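Local structure of CdiA-CT toxin, Conserved domain protein (Yersinia pseudotuberculosis serotype O:3, 4ZQU) at residues A[1-6]-A[37-42]; A[43-48]-A[93-98]; A[53-58]-A[105-110]; A[63-68]-A[86-91]. The protein probably acts as an endonuclease of the PDDEXK superfamily, serving as the toxic domain of a CdiA protein that is held in complex by its CdiI immunity partner. All blocks are in the same frame, centred on the assembly; numbering follows the deposited sequence.

Interaction 1: A[1-6]-A[37-42]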
loop_
_atom_site.group_PDB
_atom_site.type_symbol
_atom_site.label_atom_id
_atom_site.label_comp_id
_atom_site.label_asym_id
_atom_site.label_seq_id
_atom_site.Cartn_x
_atom_site.Cartn_y
_atom_site.Cartn_z
ATOM N N MET A 1 -21.885 14.461 -3.599
ATOM C CA MET A 1 -20.859 13.915 -2.720
ATOM C C MET A 1 -19.482 14.203 -3.307
ATOM O O MET A 1 -19.369 14.465 -4.505
ATOM C CB MET A 1 -21.066 12.408 -2.520
ATOM C CG MET A 1 -20.492 11.531 -3.620
ATOM S SD MET A 1 -21.033 9.815 -3.482
ATOM C CE MET A 1 -20.755 9.498 -1.744
ATOM N N PRO A 2 -18.434 14.180 -2.462
ATOM C CA PRO A 2 -17.074 14.403 -2.965
ATOM C C PRO A 2 -16.711 13.431 -4.085
ATOM O O PRO A 2 -17.207 12.303 -4.101
ATOM C CB PRO A 2 -16.201 14.171 -1.729
ATOM C CG PRO A 2 -17.092 14.498 -0.581
ATOM C CD PRO A 2 -18.461 14.042 -0.994
ATOM N N TRP A 3 -15.871 13.874 -5.014
ATOM C CA TRP A 3 -15.514 13.066 -6.173
ATOM C C TRP A 3 -14.906 11.729 -5.769
ATOM O O TRP A 3 -15.241 10.693 -6.340
ATOM C CB TRP A 3 -14.543 13.829 -7.080
ATOM C CG TRP A 3 -14.066 13.030 -8.260
ATOM C CD1 TRP A 3 -12.785 12.637 -8.521
ATOM C CD2 TRP A 3 -14.868 12.520 -9.333
ATOM N NE1 TRP A 3 -12.740 11.921 -9.692
ATOM C CE2 TRP A 3 -14.005 11.834 -10.209
ATOM C CE3 TRP A 3 -16.231 12.578 -9.639
ATOM C CZ2 TRP A 3 -14.461 11.212 -11.371
ATOM C CZ3 TRP A 3 -16.681 11.961 -10.793
ATOM C CH2 TRP A 3 -15.798 11.286 -11.643
ATOM N N GLU A 4 -14.025 11.758 -4.775
ATOM C CA GLU A 4 -13.335 10.557 -4.321
ATOM C C GLU A 4 -14.325 9.518 -3.804
ATOM O O GLU A 4 -14.144 8.320 -4.014
ATOM C CB GLU A 4 -12.311 10.904 -3.236
ATOM C CG GLU A 4 -11.324 9.785 -2.930
ATOM C CD GLU A 4 -10.143 10.250 -2.096
ATOM O OE1 GLU A 4 -10.138 11.423 -1.661
ATOM O OE2 GLU A 4 -9.215 9.442 -1.879
ATOM N N ASP A 5 -15.376 9.987 -3.140
ATOM C CA ASP A 5 -16.397 9.098 -2.599
ATOM C C ASP A 5 -17.319 8.581 -3.695
ATOM O O ASP A 5 -17.749 7.426 -3.667
ATOM C CB ASP A 5 -17.204 9.817 -1.518
ATOM C CG ASP A 5 -16.361 10.185 -0.316
ATOM O OD1 ASP A 5 -16.313 9.387 0.644
ATOM O OD2 ASP A 5 -15.733 11.263 -0.333
ATOM N N TYR A 6 -17.617 9.447 -4.658
ATOM C CA TYR A 6 -18.445 9.083 -5.802
ATOM C C TYR A 6 -17.796 7.971 -6.623
ATOM O O TYR A 6 -18.476 7.068 -7.116
ATOM C CB TYR A 6 -18.700 10.311 -6.678
ATOM C CG TYR A 6 -19.439 10.008 -7.957
ATOM C CD1 TYR A 6 -20.825 9.949 -7.980
ATOM C CD2 TYR A 6 -18.753 9.779 -9.144
ATOM C CE1 TYR A 6 -21.506 9.671 -9.148
ATOM C CE2 TYR A 6 -19.425 9.500 -10.316
ATOM C CZ TYR A 6 -20.802 9.447 -10.313
ATOM O OH TYR A 6 -21.480 9.170 -11.478
ATOM N N ALA A 37 -8.441 8.783 -7.995
ATOM C CA ALA A 37 -9.521 9.746 -8.173
ATOM C C ALA A 37 -8.997 11.173 -8.118
ATOM O O ALA A 37 -8.687 11.689 -7.044
ATOM C CB ALA A 37 -10.599 9.536 -7.114
ATOM N N LYS A 38 -8.900 11.805 -9.282
ATOM C CA LYS A 38 -8.459 13.191 -9.369
ATOM C C LYS A 38 -9.621 14.083 -9.786
ATOM O O LYS A 38 -10.429 13.707 -10.633
ATOM C CB LYS A 38 -7.295 13.327 -10.355
ATOM C CG LYS A 38 -6.731 14.741 -10.473
ATOM C CD LYS A 38 -5.552 14.808 -11.436
ATOM C CE LYS A 38 -5.121 16.249 -11.677
ATOM N NZ LYS A 38 -4.662 16.916 -10.427
ATOM N N SER A 39 -9.708 15.265 -9.188
ATOM C CA SER A 39 -10.797 16.185 -9.491
ATOM C C SER A 39 -10.303 17.608 -9.697
ATOM O O SER A 39 -9.432 18.090 -8.976
ATOM C CB SER A 39 -11.842 16.160 -8.374
ATOM O OG SER A 39 -12.890 17.077 -8.642
ATOM N N LEU A 40 -10.871 18.278 -10.691
ATOM C CA LEU A 40 -10.593 19.686 -10.931
ATOM C C LEU A 40 -11.885 20.480 -10.836
ATOM O O LEU A 40 -12.802 20.260 -11.619
ATOM C CB LEU A 40 -9.955 19.881 -12.303
ATOM C CG LEU A 40 -8.577 19.249 -12.488
ATOM C CD1 LEU A 40 -8.232 19.156 -13.961
ATOM C CD2 LEU A 40 -7.529 20.056 -11.744
ATOM N N ASP A 41 -11.973 21.390 -9.871
ATOM C CA ASP A 41 -13.174 22.207 -9.752
ATOM C C ASP A 41 -13.063 23.449 -10.634
ATOM O O ASP A 41 -12.041 23.665 -11.288
ATOM C CB ASP A 41 -13.451 22.589 -8.289
ATOM C CG ASP A 41 -12.275 23.276 -7.615
ATOM O OD1 ASP A 41 -11.536 24.024 -8.286
ATOM O OD2 ASP A 41 -12.101 23.073 -6.395
ATOM N N THR A 42 -14.121 24.254 -10.648
ATOM C CA THR A 42 -14.202 25.417 -11.526
ATOM C C THR A 42 -13.118 26.447 -11.223
ATOM O O THR A 42 -12.585 27.083 -12.132
ATOM C CB THR A 42 -15.577 26.103 -11.418
ATOM O OG1 THR A 42 -15.803 26.517 -10.064
ATOM C CG2 THR A 42 -16.683 25.149 -11.843
#
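Trp3, in the first turn of helix 3-9, leans on the end of strand 33-39 at Ala37, Lys38 and Ser39. The contact lays the N-terminal helix on one face of the mixed sheet of this domain, which belongs to the restriction endonuclease-like (PDDEXK) families.

The apolar part is small. Trp3 has CG anti to the backbone N (chi1 177°), which sets CG on the strand side. In the ring, CD1 of Trp3 lies 3.6 Å from Ser39 CB and 4.0 Å from Ala37 CB, while Trp3 CB sits 3.8 Å from the same Ser39 CB. The next residue, Glu4, rests its own CA on Ala37 CB, again at 4.0 Å.

Polar atoms fill the rest. Glu4 OE2 makes a weak, long ion pair with Arg16, with the like-charged Asp25 close by. The side chain of Lys38 leaves by the other face of the sheet and gives NZ to Ser57 OG, so this residue meets the helix through its backbone. Its carbonyl approaches the indole obliquely: Trp3 NE1 is 3.1 Å from Lys38 O, but at an angle too poor for a bond, and the indole N-H goes instead to Arg89 O on the neighbouring strand. Beside it, Trp3 CD1 is 3.3 Å from Lys38 O.

Interaction 2: A[43-48]-A[93-98]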
loop_
_atom_site.group_PDB
_atom_site.type_symbol
_atom_site.label_atom_id
_atom_site.label_comp_id
_atom_site.label_asym_id
_atom_site.label_seq_id
_atom_site.Cartn_x
_atom_site.Cartn_y
_atom_site.Cartn_z
ATOM N N GLN A 43 -12.795 26.601 -9.944
ATOM C CA GLN A 43 -11.809 27.587 -9.523
ATOM C C GLN A 43 -10.394 27.180 -9.916
ATOM O O GLN A 43 -9.629 27.995 -10.436
ATOM C CB GLN A 43 -11.892 27.807 -8.014
ATOM C CG GLN A 43 -13.199 28.431 -7.562
ATOM C CD GLN A 43 -13.388 29.845 -8.078
ATOM O OE1 GLN A 43 -14.099 30.072 -9.058
ATOM N NE2 GLN A 43 -12.751 30.805 -7.417
ATOM N N THR A 44 -10.053 25.918 -9.665
ATOM C CA THR A 44 -8.729 25.397 -9.992
ATOM C C THR A 44 -8.534 25.319 -11.506
ATOM O O THR A 44 -7.439 25.568 -12.015
ATOM C CB THR A 44 -8.507 24.004 -9.371
ATOM O OG1 THR A 44 -8.790 24.057 -7.967
ATOM C CG2 THR A 44 -7.072 23.546 -9.573
ATOM N N MET A 45 -9.602 24.976 -12.218
ATOM C CA MET A 45 -9.570 24.933 -13.676
ATOM C C MET A 45 -9.356 26.333 -14.244
ATOM O O MET A 45 -8.651 26.514 -15.236
ATOM C CB MET A 45 -10.861 24.322 -14.227
ATOM C CG MET A 45 -10.858 24.131 -15.733
ATOM S SD MET A 45 -9.555 23.011 -16.281
ATOM C CE MET A 45 -10.274 21.426 -15.878
ATOM N N ALA A 46 -9.967 27.322 -13.600
ATOM C CA ALA A 46 -9.786 28.713 -13.986
ATOM C C ALA A 46 -8.376 29.190 -13.650
ATOM O O ALA A 46 -7.791 29.987 -14.385
ATOM C CB ALA A 46 -10.818 29.591 -13.303
ATOM N N LYS A 47 -7.838 28.697 -12.539
ATOM C CA LYS A 47 -6.517 29.110 -12.074
ATOM C C LYS A 47 -5.409 28.614 -13.003
ATOM O O LYS A 47 -4.454 29.339 -13.285
ATOM C CB LYS A 47 -6.279 28.613 -10.654
ATOM N N LEU A 48 -5.541 27.378 -13.474
ATOM C CA LEU A 48 -4.573 26.802 -14.402
ATOM C C LEU A 48 -4.875 27.232 -15.834
ATOM O O LEU A 48 -5.119 26.399 -16.707
ATOM C CB LEU A 48 -4.572 25.276 -14.297
ATOM C CG LEU A 48 -4.203 24.708 -12.926
ATOM C CD1 LEU A 48 -4.309 23.195 -12.929
ATOM C CD2 LEU A 48 -2.807 25.144 -12.529
ATOM N N PRO A 93 -14.765 20.378 -14.756
ATOM C CA PRO A 93 -15.946 21.241 -14.676
ATOM C C PRO A 93 -16.449 21.718 -16.035
ATOM O O PRO A 93 -15.879 21.377 -17.070
ATOM C CB PRO A 93 -15.447 22.421 -13.845
ATOM C CG PRO A 93 -14.010 22.517 -14.185
ATOM C CD PRO A 93 -13.529 21.114 -14.439
ATOM N N VAL A 94 -17.511 22.515 -16.016
ATOM C CA VAL A 94 -18.157 22.983 -17.236
ATOM C C VAL A 94 -17.411 24.145 -17.886
ATOM O O VAL A 94 -17.520 24.359 -19.093
ATOM C CB VAL A 94 -19.609 23.414 -16.961
ATOM C CG1 VAL A 94 -20.440 22.218 -16.523
ATOM C CG2 VAL A 94 -19.648 24.507 -15.903
ATOM N N ASN A 95 -16.648 24.888 -17.088
ATOM C CA ASN A 95 -15.918 26.045 -17.600
ATOM C C ASN A 95 -14.581 25.658 -18.227
ATOM O O ASN A 95 -13.731 26.515 -18.475
ATOM C CB ASN A 95 -15.692 27.075 -16.488
ATOM C CG ASN A 95 -14.750 26.576 -15.406
ATOM O OD1 ASN A 95 -14.743 25.393 -15.072
ATOM N ND2 ASN A 95 -13.949 27.481 -14.854
ATOM N N THR A 96 -14.399 24.364 -18.477
ATOM C CA THR A 96 -13.208 23.873 -19.156
ATOM C C THR A 96 -13.198 24.358 -20.601
ATOM O O THR A 96 -14.097 24.037 -21.378
ATOM C CB THR A 96 -13.130 22.334 -19.127
ATOM O OG1 THR A 96 -13.161 21.874 -17.769
ATOM C CG2 THR A 96 -11.854 21.851 -19.799
ATOM N N THR A 97 -12.184 25.140 -20.955
ATOM C CA THR A 97 -12.103 25.714 -22.290
ATOM C C THR A 97 -11.582 24.697 -23.294
ATOM O O THR A 97 -11.014 23.671 -22.918
ATOM C CB THR A 97 -11.197 26.953 -22.317
ATOM O OG1 THR A 97 -9.833 26.549 -22.167
ATOM C CG2 THR A 97 -11.562 27.904 -21.194
ATOM N N LYS A 98 -11.784 24.993 -24.574
ATOM C CA LYS A 98 -11.315 24.139 -25.659
ATOM C C LYS A 98 -9.812 23.931 -25.565
ATOM O O LYS A 98 -9.313 22.825 -25.766
ATOM C CB LYS A 98 -11.684 24.751 -27.012
ATOM C CG LYS A 98 -13.144 25.164 -27.116
ATOM C CD LYS A 98 -13.382 26.094 -28.290
ATOM C CE LYS A 98 -13.067 25.412 -29.605
ATOM N NZ LYS A 98 -13.329 26.317 -30.758
#
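Met45 of helix 42-47 reaches into the loop 93-98 and touches Pro93, Asn95 and Thr96. The apolar contact is with the proline ring. Met45 CB is 3.6 Å from Pro93 CG, and beyond it the chain bends at both chi2 (61°) and chi3 (78°), the second bend bringing the terminal methyl back, with Met45 CE 3.6 Å from Pro93 CD. That same CE also lies 3.5 Å from Thr96 OG1.

One polar bond shapes the loop itself: Thr96 OG1 donates to Pro93 O at 2.9 Å, from well above the carbonyl plane, and holds the hydroxyl beside the methionine. Others tie the loop and the helix after it to helix 42-47. Asn95 brings its amide end near, ND2 4.1 Å from Ala46 CB, and ND2 donates to Thr42 O; Gln100 NE2 bonds Met45 O. Val54 of helix 53-66 also packs on the methionine.

The loop passes into helix 98-113 through Thr97, an N-cap whose side chain caps a backbone N in the first turn while Gln100 OE1 binds its own backbone N, much as in a capping box. The short helix packs on the first connection of a beta-alpha-beta crossover, strand 85-92 to helix 98-113 to strand 117-122.

Interaction 3: A[53-58]-A[105-110]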
loop_
_atom_site.group_PDB
_atom_site.type_symbol
_atom_site.label_atom_id
_atom_site.label_comp_id
_atom_site.label_asym_id
_atom_site.label_seq_id
_atom_site.Cartn_x
_atom_site.Cartn_y
_atom_site.Cartn_z
ATOM N N GLN A 53 -0.492 24.018 -18.171
ATOM C CA GLN A 53 -0.726 23.957 -16.727
ATOM C C GLN A 53 -1.667 22.824 -16.345
ATOM O O GLN A 53 -1.469 22.152 -15.333
ATOM C CB GLN A 53 -1.287 25.280 -16.213
ATOM C CG GLN A 53 -0.265 26.143 -15.505
ATOM C CD GLN A 53 -0.881 27.385 -14.903
ATOM O OE1 GLN A 53 -1.762 28.002 -15.498
ATOM N NE2 GLN A 53 -0.430 27.751 -13.709
ATOM N N VAL A 54 -2.701 22.629 -17.152
ATOM C CA VAL A 54 -3.631 21.532 -16.941
ATOM C C VAL A 54 -2.951 20.205 -17.249
ATOM O O VAL A 54 -3.047 19.253 -16.473
ATOM C CB VAL A 54 -4.891 21.690 -17.814
ATOM C CG1 VAL A 54 -5.736 20.430 -17.770
ATOM C CG2 VAL A 54 -5.699 22.895 -17.358
ATOM N N TYR A 55 -2.255 20.155 -18.380
ATOM C CA TYR A 55 -1.515 18.963 -18.783
ATOM C C TYR A 55 -0.513 18.538 -17.714
ATOM O O TYR A 55 -0.391 17.353 -17.411
ATOM C CB TYR A 55 -0.794 19.203 -20.114
ATOM C CG TYR A 55 0.092 18.055 -20.541
ATOM C CD1 TYR A 55 -0.444 16.932 -21.155
ATOM C CD2 TYR A 55 1.464 18.095 -20.328
ATOM C CE1 TYR A 55 0.363 15.878 -21.542
ATOM C CE2 TYR A 55 2.277 17.045 -20.714
ATOM C CZ TYR A 55 1.722 15.941 -21.320
ATOM O OH TYR A 55 2.530 14.896 -21.705
ATOM N N SER A 56 0.194 19.510 -17.143
ATOM C CA SER A 56 1.178 19.245 -16.097
ATOM C C SER A 56 0.561 18.578 -14.875
ATOM O O SER A 56 1.051 17.553 -14.409
ATOM C CB SER A 56 1.872 20.538 -15.670
ATOM O OG SER A 56 2.689 21.049 -16.707
ATOM N N SER A 57 -0.509 19.174 -14.358
ATOM C CA SER A 57 -1.175 18.664 -13.164
ATOM C C SER A 57 -1.574 17.204 -13.321
ATOM O O SER A 57 -1.382 16.396 -12.412
ATOM C CB SER A 57 -2.410 19.504 -12.844
ATOM O OG SER A 57 -3.104 18.973 -11.728
ATOM N N ILE A 58 -2.125 16.874 -14.483
ATOM C CA ILE A 58 -2.556 15.511 -14.769
ATOM C C ILE A 58 -1.363 14.594 -15.000
ATOM O O ILE A 58 -1.299 13.497 -14.448
ATOM C CB ILE A 58 -3.477 15.458 -15.999
ATOM C CG1 ILE A 58 -4.633 16.449 -15.839
ATOM C CG2 ILE A 58 -3.997 14.048 -16.208
ATOM C CD1 ILE A 58 -5.548 16.520 -17.043
ATOM N N ASN A 105 -7.006 15.880 -23.278
ATOM C CA ASN A 105 -6.899 14.780 -24.225
ATOM C C ASN A 105 -5.450 14.385 -24.472
ATOM O O ASN A 105 -5.153 13.228 -24.771
ATOM C CB ASN A 105 -7.579 15.149 -25.539
ATOM C CG ASN A 105 -9.081 15.164 -25.421
ATOM O OD1 ASN A 105 -9.684 14.206 -24.939
ATOM N ND2 ASN A 105 -9.698 16.259 -25.842
ATOM N N ARG A 106 -4.552 15.354 -24.343
ATOM C CA ARG A 106 -3.125 15.100 -24.495
ATOM C C ARG A 106 -2.604 14.228 -23.363
ATOM O O ARG A 106 -1.804 13.319 -23.584
ATOM C CB ARG A 106 -2.344 16.415 -24.541
ATOM C CG ARG A 106 -1.305 16.472 -25.648
ATOM C CD ARG A 106 -0.629 17.837 -25.727
ATOM N NE ARG A 106 -1.568 18.955 -25.666
ATOM C CZ ARG A 106 -1.376 20.053 -24.939
ATOM N NH1 ARG A 106 -0.281 20.178 -24.200
ATOM N NH2 ARG A 106 -2.279 21.026 -24.950
ATOM N N ALA A 107 -3.055 14.525 -22.149
ATOM C CA ALA A 107 -2.679 13.751 -20.976
ATOM C C ALA A 107 -3.302 12.356 -21.021
ATOM O O ALA A 107 -2.714 11.388 -20.541
ATOM C CB ALA A 107 -3.092 14.480 -19.711
ATOM N N ILE A 108 -4.498 12.263 -21.594
ATOM C CA ILE A 108 -5.163 10.979 -21.780
ATOM C C ILE A 108 -4.298 10.054 -22.623
ATOM O O ILE A 108 -4.099 8.885 -22.291
ATOM C CB ILE A 108 -6.536 11.143 -22.455
ATOM C CG1 ILE A 108 -7.532 11.792 -21.493
ATOM C CG2 ILE A 108 -7.062 9.801 -22.937
ATOM C CD1 ILE A 108 -8.891 12.054 -22.113
ATOM N N GLU A 109 -3.778 10.595 -23.719
ATOM C CA GLU A 109 -2.974 9.808 -24.641
ATOM C C GLU A 109 -1.588 9.557 -24.067
ATOM O O GLU A 109 -1.005 8.497 -24.285
ATOM C CB GLU A 109 -2.874 10.507 -26.001
ATOM C CG GLU A 109 -2.241 9.655 -27.092
ATOM C CD GLU A 109 -3.207 8.631 -27.652
ATOM O OE1 GLU A 109 -4.371 8.602 -27.199
ATOM O OE2 GLU A 109 -2.811 7.855 -28.544
ATOM N N TYR A 110 -1.065 10.537 -23.339
ATOM C CA TYR A 110 0.198 10.357 -22.637
ATOM C C TYR A 110 0.101 9.199 -21.649
ATOM O O TYR A 110 0.937 8.297 -21.656
ATOM C CB TYR A 110 0.608 11.635 -21.902
ATOM C CG TYR A 110 1.794 11.439 -20.987
ATOM C CD1 TYR A 110 3.085 11.392 -21.495
ATOM C CD2 TYR A 110 1.622 11.288 -19.617
ATOM C CE1 TYR A 110 4.174 11.205 -20.663
ATOM C CE2 TYR A 110 2.701 11.097 -18.779
ATOM C CZ TYR A 110 3.975 11.061 -19.305
ATOM O OH TYR A 110 5.051 10.875 -18.469
#
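Tyr55 and Ile58 of helix 53-66 receive Ala107 of helix 98-113 where the two helices lie side by side on one face of the mixed sheet of this alpha/beta (PDDEXK-type) fold. The segment axes run in the same general direction, 32° apart, and approach to 9.1 Å; the CA atoms come nearest where Ala107 stands opposite Tyr55.

The tight part faces inward. Ala107 CB meets the branch methyl of the isoleucine, with Ile58 CG2 3.6 Å away. Tyr55 turns the edge of its ring to the second helix: Tyr55 CD1 lies 3.7 Å from Ala107 N, which sits in the plane of the ring.

The solvent side is looser. Exposed Arg106 bends at chi3, and its CB gives a lighter touch, 3.9 Å from Tyr55 CD1, while the side chain also brushes Asn52.

The tyrosine pair forms a third region, packed as closely as the alanine. Tyr110 is held from beyond this pair of segments, its hydroxyl bonded to Asp63 OD1 further along the first helix. The two tyrosine side chains cross at about a right angle, with Tyr55 OH set obliquely to the other ring, 3.6 Å from both Tyr110 CG and Tyr110 CD1.

Interaction 4: A[63-68]-A[86-91]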
loop_
_atom_site.group_PDB
_atom_site.type_symbol
_atom_site.label_atom_id
_atom_site.label_comp_id
_atom_site.label_asym_id
_atom_site.label_seq_id
_atom_site.Cartn_x
_atom_site.Cartn_y
_atom_site.Cartn_z
ATOM N N ASP A 63 2.394 10.099 -13.855
ATOM C CA ASP A 63 3.743 9.597 -13.618
ATOM C C ASP A 63 3.832 8.825 -12.305
ATOM O O ASP A 63 4.490 7.791 -12.236
ATOM C CB ASP A 63 4.753 10.746 -13.622
ATOM C CG ASP A 63 4.892 11.395 -14.987
ATOM O OD1 ASP A 63 4.740 10.682 -16.002
ATOM O OD2 ASP A 63 5.156 12.616 -15.045
ATOM N N VAL A 64 3.156 9.326 -11.275
ATOM C CA VAL A 64 3.174 8.689 -9.962
ATOM C C VAL A 64 2.468 7.336 -9.993
ATOM O O VAL A 64 2.944 6.363 -9.407
ATOM C CB VAL A 64 2.510 9.581 -8.896
ATOM C CG1 VAL A 64 2.564 8.914 -7.534
ATOM C CG2 VAL A 64 3.195 10.931 -8.846
ATOM N N THR A 65 1.333 7.280 -10.681
ATOM C CA THR A 65 0.592 6.035 -10.823
ATOM C C THR A 65 1.428 4.998 -11.562
ATOM O O THR A 65 1.430 3.820 -11.208
ATOM C CB THR A 65 -0.732 6.242 -11.586
ATOM O OG1 THR A 65 -0.454 6.544 -12.957
ATOM C CG2 THR A 65 -1.534 7.378 -10.980
ATOM N N ALA A 66 2.145 5.453 -12.585
ATOM C CA ALA A 66 2.896 4.565 -13.468
ATOM C C ALA A 66 4.234 4.139 -12.870
ATOM O O ALA A 66 4.640 2.987 -13.005
ATOM C CB ALA A 66 3.117 5.235 -14.821
ATOM N N LYS A 67 4.915 5.074 -12.214
ATOM C CA LYS A 67 6.221 4.802 -11.620
ATOM C C LYS A 67 6.099 4.223 -10.215
ATOM O O LYS A 67 7.078 4.173 -9.471
ATOM C CB LYS A 67 7.065 6.069 -11.592
ATOM N N PHE A 68 4.898 3.790 -9.854
ATOM C CA PHE A 68 4.661 3.217 -8.538
ATOM C C PHE A 68 5.300 1.836 -8.407
ATOM O O PHE A 68 5.018 0.932 -9.197
ATOM C CB PHE A 68 3.161 3.131 -8.260
ATOM C CG PHE A 68 2.823 2.513 -6.937
ATOM C CD1 PHE A 68 2.686 3.300 -5.809
ATOM C CD2 PHE A 68 2.636 1.144 -6.820
ATOM C CE1 PHE A 68 2.373 2.736 -4.594
ATOM C CE2 PHE A 68 2.325 0.575 -5.605
ATOM C CZ PHE A 68 2.193 1.373 -4.491
ATOM N N LYS A 86 -4.067 0.113 -14.038
ATOM C CA LYS A 86 -4.001 1.431 -13.423
ATOM C C LYS A 86 -4.938 2.394 -14.138
ATOM O O LYS A 86 -4.996 2.419 -15.366
ATOM C CB LYS A 86 -2.566 1.964 -13.445
ATOM C CG LYS A 86 -1.564 1.077 -12.718
ATOM C CD LYS A 86 -0.132 1.563 -12.887
ATOM C CE LYS A 86 0.836 0.649 -12.144
ATOM N NZ LYS A 86 2.259 1.056 -12.305
ATOM N N GLU A 87 -5.674 3.185 -13.367
ATOM C CA GLU A 87 -6.628 4.118 -13.950
ATOM C C GLU A 87 -6.735 5.417 -13.168
ATOM O O GLU A 87 -6.761 5.415 -11.938
ATOM C CB GLU A 87 -8.012 3.477 -14.049
ATOM C CG GLU A 87 -9.071 4.402 -14.623
ATOM C CD GLU A 87 -10.462 3.829 -14.524
ATOM O OE1 GLU A 87 -10.669 2.909 -13.706
ATOM O OE2 GLU A 87 -11.349 4.296 -15.269
ATOM N N VAL A 88 -6.801 6.528 -13.891
ATOM C CA VAL A 88 -7.095 7.810 -13.271
ATOM C C VAL A 88 -8.513 8.244 -13.627
ATOM O O VAL A 88 -8.842 8.416 -14.801
ATOM C CB VAL A 88 -6.105 8.901 -13.704
ATOM C CG1 VAL A 88 -6.416 10.201 -12.980
ATOM C CG2 VAL A 88 -4.676 8.463 -13.430
ATOM N N ARG A 89 -9.348 8.399 -12.605
ATOM C CA ARG A 89 -10.708 8.893 -12.785
ATOM C C ARG A 89 -10.733 10.405 -12.596
ATOM O O ARG A 89 -10.658 10.902 -11.470
ATOM C CB ARG A 89 -11.667 8.212 -11.807
ATOM C CG ARG A 89 -11.896 6.736 -12.086
ATOM C CD ARG A 89 -13.003 6.528 -13.105
ATOM N NE ARG A 89 -14.293 7.020 -12.621
ATOM C CZ ARG A 89 -15.132 6.313 -11.869
ATOM N NH1 ARG A 89 -14.822 5.075 -11.506
ATOM N NH2 ARG A 89 -16.283 6.846 -11.476
ATOM N N LEU A 90 -10.838 11.128 -13.708
ATOM C CA LEU A 90 -10.691 12.578 -13.705
ATOM C C LEU A 90 -12.020 13.311 -13.832
ATOM O O LEU A 90 -12.774 13.095 -14.779
ATOM C CB LEU A 90 -9.761 13.009 -14.841
ATOM C CG LEU A 90 -9.438 14.499 -14.939
ATOM C CD1 LEU A 90 -8.565 14.936 -13.772
ATOM C CD2 LEU A 90 -8.766 14.812 -16.267
ATOM N N ALA A 91 -12.297 14.187 -12.871
ATOM C CA ALA A 91 -13.468 15.050 -12.937
ATOM C C ALA A 91 -13.071 16.436 -13.437
ATOM O O ALA A 91 -12.132 17.042 -12.922
ATOM C CB ALA A 91 -14.140 15.141 -11.580
#
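Thr65, in the last turn of helix 53-66, and Lys86, near the start of strand 85-92, are the residues whose CA atoms come nearest, 7.0 Å apart. From there the lysine spans the gap with its whole side chain. Its CG stands anti to the carbonyl carbon, the chain is fully extended beyond that, and the ammonium arrives at the C-terminal end of the helix. Lys86 NZ donates to Thr65 O at 3.1 Å, in the carbonyl plane and on a lone pair, with a C=O...donor angle of 139°. Ala66 O is also 3.1 Å from Lys86 NZ, and Phe68 O stands farther off, 4.2 Å from Lys86 NZ. A positive charge among carbonyls at a helix C terminus would probably be stabilised by the helix dipole. The methylenes pass close to the same oxygen, Lys86 CD lying 3.2 Å from Thr65 O, and Tyr24 OH gives that oxygen a second hydrogen bond.

Strand 85-92 is an inner strand of the mixed sheet in this PDDEXK-type domain, flanked by 33-39 and 117-122. Lys86 and Val88 point to the helix, whereas Glu87 points away and bonds Thr119 OG1.

Deeper in, the contact is between methyls. Thr65 places OG1 between its backbone N and carbonyl carbon (chi1 69°), where the hydroxyl bonds Ile62 O one turn back, leaving CG2 to face the strand. Thr65 CG2 meets Val88 CG2 at 4.1 Å, the two side chains crossing at about a right angle. Val88 also packs on Asn61, and the ring of Phe68 swings off to meet Tyr24.

How the interactions relate
From the N terminus, interaction 1 closes first, folding helix 3-9 back onto strand 33-39 before any other contact opens. Interactions 2 and 3 open next, on helices 42-47 and 53-66, and they cross, since 93-98 returns before 105-110 does. Interaction 4 is nested inside both loops, joining the far end of helix 53-66 to strand 85-92. Together they tie helices to both faces of the sheet: interaction 1 on one side, interactions 3 and 4 on the other, with interaction 2 at the strand ends. Further touches link them: Leu40 N to Ala91 O between interactions 1 and 4, and Ile58 CD1 on Leu90 CD2 between interactions 3 and 4.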